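SUBA (Escherichia coli, PDB 2IY9) cleaves the host endoplasmic reticulum chaperone BiP as the subtilisin-like serine protease subunit of the AB5 subtilase cytotoxin. Local coordinates at residues F69-D74 with I127-S132; R115-I118 with D124-I127. All blocks are in the same frame, centred on the assembly; numbering follows the deposited sequence.

Overall arrangement
Contacts 1 and 2 lie side by side at one margin of the seven-stranded parallel sheet, their centres about 4 Å apart and both on helix 125-134. Along the chain, strand 65-70 comes first, then strand 111-116, and the helix follows after a short loop. Contact 1 packs the exit of an edge strand, 65-70, on the helix, and contact 2 packs the exit of its neighbour, 111-116, on the helix's first turn. Two links join them: Phe71 N lies 2.8 Å from Arg116 O, a probable hydrogen bond, and Asp74 forms a salt bridge with Arg116. Together they seat this helix over the ends of two adjacent strands, with contact 2 nearer the charge relay residues.

Contact 1: F69-D74 with I127-S132; sequences FSFTQD and IRAIES
Phe71 lies flat against helix 125-134 in a small, partly buried strand-end-to-helix packing, placed where an edge strand of the parallel sheet, 65-70, gives way to loop. Ala129 CA stands 3.7 Å from the centroid of the Phe71 ring and 13° off its normal, a CH-pi contact over the face. The ring therefore rests on the helix backbone itself: Phe71 CE1 reaches Arg128 O at 3.7 Å, while Phe71 CD2 meets the Ala129 methyl, CB, at 3.8 Å. At the far end of the ring, Phe71 CZ is 3.7 Å from Ser132 CB, one turn on, and Ser132 OG lies in the ring plane at the edge. That hydroxyl is hydrogen-bonded to Arg115 of the neighbouring strand. Arg128 touches the ring through CB; bent at chi2 (-56°), its chain leads the guanidinium off to a salt bridge with Glu131, Arg128 NH1 to Glu131 OE2 3.1 Å. Behind Phe71 the loop is tied by Thr72 OG1, which donates to Asp74 OD1 at 2.7 Å. Such layering of a helix on the edge of a parallel sheet belongs to the alpha/beta subtilisin fold of peptidase family S8.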
# COMPACT_ATOMS: atom_id res chain seq x y z
N PHE A 69 5.06 8.81 14.34
CA PHE A 69 5.11 10.27 14.12
C PHE A 69 3.71 10.85 14.05
O PHE A 69 2.77 10.17 13.63
CB PHE A 69 5.77 10.59 12.78
CG PHE A 69 7.21 10.20 12.68
CD1 PHE A 69 8.22 11.14 12.88
CD2 PHE A 69 7.57 8.89 12.31
CE1 PHE A 69 9.56 10.78 12.76
CE2 PHE A 69 8.91 8.53 12.19
CZ PHE A 69 9.90 9.47 12.41
N SER A 70 3.60 12.13 14.41
CA SER A 70 2.37 12.90 14.25
C SER A 70 2.52 13.98 13.19
O SER A 70 3.50 14.74 13.18
CB SER A 70 1.97 13.59 15.54
OG SER A 70 0.75 14.31 15.34
N PHE A 71 1.53 14.05 12.30
CA PHE A 71 1.39 15.16 11.38
C PHE A 71 -0.03 15.71 11.51
O PHE A 71 -0.61 16.21 10.56
CB PHE A 71 1.74 14.73 9.97
CG PHE A 71 3.16 14.28 9.84
CD1 PHE A 71 4.18 15.22 9.68
CD2 PHE A 71 3.50 12.93 9.94
CE1 PHE A 71 5.51 14.82 9.60
CE2 PHE A 71 4.83 12.52 9.86
CZ PHE A 71 5.84 13.47 9.70
N THR A 72 -0.56 15.60 12.72
CA THR A 72 -1.91 16.04 13.01
C THR A 72 -1.85 17.20 14.00
O THR A 72 -0.84 17.41 14.67
CB THR A 72 -2.79 14.89 13.55
OG1 THR A 72 -2.10 14.24 14.63
CG2 THR A 72 -3.06 13.87 12.45
N GLN A 73 -2.96 17.94 14.08
CA GLN A 73 -3.01 19.20 14.81
C GLN A 73 -2.98 19.03 16.33
O GLN A 73 -2.69 19.99 17.07
CB GLN A 73 -4.25 19.98 14.40
CG GLN A 73 -4.23 20.48 12.96
CD GLN A 73 -5.54 21.15 12.57
OE1 GLN A 73 -6.11 21.91 13.35
NE2 GLN A 73 -6.01 20.87 11.36
N ASP A 74 -3.28 17.82 16.80
CA ASP A 74 -3.19 17.49 18.22
C ASP A 74 -1.78 17.05 18.66
O ASP A 74 -1.54 16.82 19.84
CB ASP A 74 -4.22 16.41 18.59
CG ASP A 74 -3.98 15.07 17.88
OD1 ASP A 74 -3.03 14.95 17.05
OD2 ASP A 74 -4.75 14.13 18.16
N ILE A 127 1.61 15.09 2.59
CA ILE A 127 2.87 15.56 2.00
C ILE A 127 3.97 15.77 3.04
O ILE A 127 5.11 15.36 2.82
CB ILE A 127 2.65 16.81 1.10
CG1 ILE A 127 1.79 16.40 -0.11
CG2 ILE A 127 3.99 17.41 0.65
CD1 ILE A 127 1.09 17.54 -0.82
N ARG A 128 3.63 16.39 4.17
CA ARG A 128 4.59 16.57 5.26
C ARG A 128 5.16 15.24 5.74
O ARG A 128 6.36 15.12 6.03
CB ARG A 128 3.99 17.34 6.43
CG ARG A 128 3.46 18.74 6.09
CD ARG A 128 4.51 19.65 5.45
NE ARG A 128 3.83 20.76 4.79
CZ ARG A 128 3.69 20.92 3.48
NH1 ARG A 128 4.22 20.05 2.63
NH2 ARG A 128 3.04 21.97 3.01
N ALA A 129 4.29 14.23 5.83
CA ALA A 129 4.68 12.88 6.23
C ALA A 129 5.76 12.33 5.31
O ALA A 129 6.75 11.78 5.79
CB ALA A 129 3.47 11.96 6.25
N ILE A 130 5.55 12.51 4.00
CA ILE A 130 6.47 11.99 2.99
C ILE A 130 7.77 12.79 2.95
O ILE A 130 8.86 12.22 2.91
CB ILE A 130 5.81 11.92 1.59
CG1 ILE A 130 4.68 10.89 1.57
CG2 ILE A 130 6.85 11.53 0.53
CD1 ILE A 130 3.74 11.03 0.35
N GLU A 131 7.66 14.12 2.98
CA GLU A 131 8.84 15.00 3.06
C GLU A 131 9.74 14.61 4.23
O GLU A 131 10.97 14.72 4.15
CB GLU A 131 8.45 16.47 3.23
CG GLU A 131 7.84 17.13 2.00
CD GLU A 131 7.24 18.50 2.31
OE1 GLU A 131 7.13 18.87 3.50
OE2 GLU A 131 6.87 19.22 1.36
N SER A 132 9.13 14.19 5.34
CA SER A 132 9.87 13.79 6.54
C SER A 132 10.71 12.54 6.29
O SER A 132 11.88 12.46 6.71
CB SER A 132 8.91 13.61 7.73
OG SER A 132 9.59 13.05 8.84

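Contact 2: R115-I118 with D124-I127; sequences RRVI and DSWI
Val117 and Ile118 meet Ser125 and Trp126 where strand 111-116 runs out and, a short loop later, helix 125-134 begins. Before them, Arg115 turns its side chain to another partner, forming a salt bridge with Glu144. Arg116 points away from the helix and braces the loop instead: Arg116 NE donates to Ile118 O at 3.0 Å, nearly straight at 163°. The carbonyl oxygen lies close to the guanidinium plane, although the donor stands well above the carbonyl plane.

Val117 carries most of the contact. Val117 O accepts a hydrogen bond from Ser125 OG at 2.7 Å, the donor tilted slightly from the carbonyl plane; chi1 of 56° turns OG toward that carbonyl. The two methyls of Val117 divide the remaining work. Val117 CG1 lies 3.5 Å from Ser125 O, whereas Val117 CG2 stands over the Trp126 six-membered ring, 3.5 Å from the centroid and 9° off the normal, a CH-pi contact nearly centred on that ring and so off the middle of the indole. Ile118 then adds its own branch, Ile118 CG2 lying 3.8 Å from Trp126 CZ2, while its CD1 comes beside the same end of the indole.

The Ile118 side chain is about 5 Å from that of Asp52 and about 6 Å from that of His89, both inferred members of the charge relay system. Val117 and Trp126 also touch Val51, Val117 reaches Ala129 one turn along helix 125-134, and Trp126 meets Trp162, so the pairing of strand 111-116 with helix 125-134 is flanked by strand 47-52 and helix 160-172.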
# COMPACT_ATOMS: atom_id res chain seq x y z
N ARG A 115 2.93 6.99 10.55
CA ARG A 115 2.95 8.42 10.32
C ARG A 115 1.50 8.88 10.27
O ARG A 115 0.80 8.70 9.25
CB ARG A 115 3.73 8.76 9.04
CG ARG A 115 5.22 8.40 9.17
CD ARG A 115 6.02 8.61 7.89
NE ARG A 115 7.44 8.37 8.17
CZ ARG A 115 8.29 9.31 8.56
NH1 ARG A 115 7.88 10.57 8.71
NH2 ARG A 115 9.55 9.00 8.81
N ARG A 116 1.04 9.44 11.38
CA ARG A 116 -0.37 9.79 11.49
C ARG A 116 -0.66 11.11 10.79
O ARG A 116 -0.06 12.13 11.13
CB ARG A 116 -0.85 9.82 12.94
CG ARG A 116 -2.36 10.07 13.02
CD ARG A 116 -2.92 10.23 14.44
NE ARG A 116 -4.12 11.07 14.35
CZ ARG A 116 -4.64 11.80 15.35
NH1 ARG A 116 -4.12 11.79 16.57
NH2 ARG A 116 -5.71 12.54 15.10
N VAL A 117 -1.57 11.09 9.81
CA VAL A 117 -1.87 12.29 9.00
C VAL A 117 -3.35 12.73 9.05
O VAL A 117 -3.69 13.82 8.56
CB VAL A 117 -1.43 12.12 7.52
CG1 VAL A 117 0.08 11.97 7.44
CG2 VAL A 117 -2.13 10.92 6.88
N ILE A 118 -4.19 11.86 9.62
CA ILE A 118 -5.63 12.07 9.77
C ILE A 118 -6.08 11.43 11.10
O ILE A 118 -5.37 10.59 11.65
CB ILE A 118 -6.45 11.48 8.58
CG1 ILE A 118 -6.22 9.96 8.41
CG2 ILE A 118 -6.17 12.26 7.27
CD1 ILE A 118 -7.02 9.30 7.27
N ASP A 124 -1.81 19.60 4.21
CA ASP A 124 -0.95 18.76 3.37
C ASP A 124 -0.20 17.73 4.22
O ASP A 124 0.96 17.38 3.93
CB ASP A 124 0.01 19.62 2.54
CG ASP A 124 -0.72 20.54 1.56
OD1 ASP A 124 -1.76 20.13 1.01
OD2 ASP A 124 -0.25 21.67 1.34
N SER A 125 -0.86 17.24 5.27
CA SER A 125 -0.23 16.36 6.25
C SER A 125 0.38 15.13 5.55
O SER A 125 1.50 14.72 5.89
CB SER A 125 -1.23 15.94 7.32
OG SER A 125 -2.37 15.35 6.74
N TRP A 126 -0.36 14.59 4.59
CA TRP A 126 0.11 13.53 3.69
C TRP A 126 1.48 13.87 3.11
O TRP A 126 2.39 13.04 3.13
CB TRP A 126 -0.88 13.30 2.55
CG TRP A 126 -2.27 12.97 2.99
CD1 TRP A 126 -3.30 13.85 3.17
CD2 TRP A 126 -2.79 11.67 3.30
NE1 TRP A 126 -4.43 13.18 3.57
CE2 TRP A 126 -4.15 11.84 3.66
CE3 TRP A 126 -2.25 10.38 3.31
CZ2 TRP A 126 -4.97 10.77 4.04
CZ3 TRP A 126 -3.07 9.31 3.68
CH2 TRP A 126 -4.41 9.52 4.05
N ILE A 127 1.61 15.09 2.59
CA ILE A 127 2.87 15.56 2.00
C ILE A 127 3.97 15.77 3.04
O ILE A 127 5.11 15.36 2.82
CB ILE A 127 2.65 16.81 1.10
CG1 ILE A 127 1.79 16.40 -0.11
CG2 ILE A 127 3.99 17.41 0.65
CD1 ILE A 127 1.09 17.54 -0.82